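Local coordinates for fatty acid amide hydrolase (Candida albicans, PDB 6KVR), which probably hydrolyses the amides of monocarboxylic acids to the free carboxylates and ammonia, at residues A[347-352]-A[481-486]. Residues are numbered along the deposited sequence; the frame is centred on the assembly and turned at random.
Sequences IRDDGL and WSYTSL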
# COMPACT_ATOMS: atom_id res chain seq x y z
N ILE A 347 -17.46 1.55 -21.29
CA ILE A 347 -17.09 0.20 -21.72
C ILE A 347 -18.39 -0.50 -22.10
O ILE A 347 -19.21 -0.82 -21.23
CB ILE A 347 -16.33 -0.56 -20.62
CG1 ILE A 347 -14.94 0.06 -20.43
CG2 ILE A 347 -16.19 -2.05 -20.96
CD1 ILE A 347 -14.12 -0.59 -19.31
N ARG A 348 -18.60 -0.70 -23.41
CA ARG A 348 -19.76 -1.46 -23.87
C ARG A 348 -19.52 -2.96 -23.87
O ARG A 348 -20.49 -3.74 -23.87
CB ARG A 348 -20.16 -1.05 -25.29
CG ARG A 348 -20.22 0.44 -25.52
CD ARG A 348 -21.63 0.91 -25.38
NE ARG A 348 -21.79 2.32 -25.72
CZ ARG A 348 -22.97 2.89 -25.89
NH1 ARG A 348 -24.09 2.18 -25.79
NH2 ARG A 348 -23.04 4.19 -26.15
N ASP A 349 -18.25 -3.38 -23.90
CA ASP A 349 -17.84 -4.77 -24.04
C ASP A 349 -16.38 -4.83 -23.63
O ASP A 349 -15.55 -4.12 -24.20
CB ASP A 349 -18.06 -5.24 -25.49
CG ASP A 349 -17.74 -6.73 -25.71
OD1 ASP A 349 -16.60 -7.19 -25.46
OD2 ASP A 349 -18.65 -7.45 -26.15
N ASP A 350 -16.05 -5.63 -22.61
CA ASP A 350 -14.68 -5.65 -22.12
C ASP A 350 -13.73 -6.42 -23.04
O ASP A 350 -12.56 -6.58 -22.68
CB ASP A 350 -14.63 -6.22 -20.70
CG ASP A 350 -14.88 -7.72 -20.64
OD1 ASP A 350 -15.47 -8.30 -21.59
OD2 ASP A 350 -14.48 -8.33 -19.63
N GLY A 351 -14.19 -6.87 -24.21
CA GLY A 351 -13.35 -7.60 -25.12
C GLY A 351 -13.22 -9.08 -24.81
O GLY A 351 -12.56 -9.80 -25.57
N LEU A 352 -13.83 -9.55 -23.72
CA LEU A 352 -13.79 -10.95 -23.33
C LEU A 352 -15.14 -11.64 -23.45
O LEU A 352 -15.25 -12.68 -24.11
CB LEU A 352 -13.27 -11.09 -21.89
CG LEU A 352 -11.94 -10.37 -21.67
CD1 LEU A 352 -11.46 -10.55 -20.25
CD2 LEU A 352 -10.90 -10.85 -22.67
N TRP A 481 -15.94 -13.50 -14.04
CA TRP A 481 -15.82 -12.32 -13.19
C TRP A 481 -15.18 -11.11 -13.89
O TRP A 481 -14.88 -10.10 -13.22
CB TRP A 481 -14.99 -12.65 -11.95
CG TRP A 481 -15.47 -13.76 -11.07
CD1 TRP A 481 -16.55 -14.59 -11.28
CD2 TRP A 481 -14.86 -14.19 -9.85
NE1 TRP A 481 -16.65 -15.49 -10.24
CE2 TRP A 481 -15.62 -15.27 -9.36
CE3 TRP A 481 -13.74 -13.75 -9.12
CZ2 TRP A 481 -15.32 -15.92 -8.15
CZ3 TRP A 481 -13.44 -14.40 -7.92
CH2 TRP A 481 -14.23 -15.47 -7.45
N SER A 482 -14.93 -11.18 -15.20
CA SER A 482 -14.05 -10.20 -15.83
C SER A 482 -14.51 -8.76 -15.61
O SER A 482 -13.68 -7.85 -15.48
CB SER A 482 -13.92 -10.49 -17.33
OG SER A 482 -15.18 -10.39 -17.97
N TYR A 483 -15.83 -8.53 -15.53
CA TYR A 483 -16.34 -7.16 -15.45
C TYR A 483 -16.08 -6.52 -14.09
O TYR A 483 -15.93 -5.29 -14.00
CB TYR A 483 -17.83 -7.13 -15.82
CG TYR A 483 -18.02 -7.13 -17.32
CD1 TYR A 483 -17.88 -5.95 -18.06
CD2 TYR A 483 -18.26 -8.31 -18.02
CE1 TYR A 483 -18.02 -5.96 -19.44
CE2 TYR A 483 -18.39 -8.33 -19.39
CZ TYR A 483 -18.28 -7.16 -20.10
OH TYR A 483 -18.41 -7.19 -21.47
N THR A 484 -15.99 -7.32 -13.02
CA THR A 484 -15.62 -6.78 -11.71
C THR A 484 -14.15 -6.98 -11.38
O THR A 484 -13.53 -6.09 -10.78
CB THR A 484 -16.44 -7.41 -10.58
OG1 THR A 484 -16.50 -8.84 -10.77
CG2 THR A 484 -17.86 -6.82 -10.50
N SER A 485 -13.58 -8.12 -11.77
CA SER A 485 -12.22 -8.41 -11.34
C SER A 485 -11.21 -7.45 -11.95
O SER A 485 -10.12 -7.28 -11.38
CB SER A 485 -11.85 -9.86 -11.66
OG SER A 485 -11.75 -10.07 -13.06
N LEU A 486 -11.54 -6.81 -13.07
CA LEU A 486 -10.65 -5.81 -13.65
C LEU A 486 -10.33 -4.70 -12.66
O LEU A 486 -9.17 -4.28 -12.52
CB LEU A 486 -11.28 -5.22 -14.92
CG LEU A 486 -10.54 -4.04 -15.55
CD1 LEU A 486 -9.15 -4.48 -16.05
CD2 LEU A 486 -11.37 -3.34 -16.66
O HOH W 1 -12.65 -7.09 -17.90
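Asp350 carries this buried contact, in the loop between strand 343-346 and helix 357-372. Its first torsion (chi1 72°) sets CG in the crowded position between the backbone N and the carbonyl carbon. The side chain thereby lies across the ring of Tyr483. Asp350 CB touches the ring at Tyr483 CE1, 3.6 Å away. Asp350 CG sits over one face, offset toward the rim, 3.5 Å from Tyr483 CZ. The carboxylate and ring planes are 21° apart, so the two flat groups stack. Asp350 OD1 takes the backbone N of Leu352 at 3.0 Å, met from above the carboxylate plane, and closes an Asx turn. It also accepts from the backbone N of Val353. Asp350 OD1 also lies 3.1 Å from Tyr483 OH. OD2 reaches the first turn of helix 482-490. There Asp350 OD2 lies 2.7 Å from Ser482 OG, within hydrogen-bonding distance. One water donates to both Asp350 OD2 and Ser482 O and so bridges the loop to the helix start.

The backbone N of Asp350 donates to Tyr483 OH at 3.1 Å, nearly straight at 170°. Tyr483 OH also hydrogen-bonds to Val353 O, so the phenol tip is held by backbone on both counts. Leu352 CD1 adds an apolar touch on Ser482 CB. One residue earlier, Asp349 OD1 makes another Asx turn by accepting from Gly351 N, and it forms a salt bridge with Arg520.

Two overlapping Asx turns thus shape the loop after a strand of the central mixed sheet of the amidase fold. The loop packs on a helix start whose Tyr483 side chain lies about 9 Å from Gly256, a predicted substrate-binding residue.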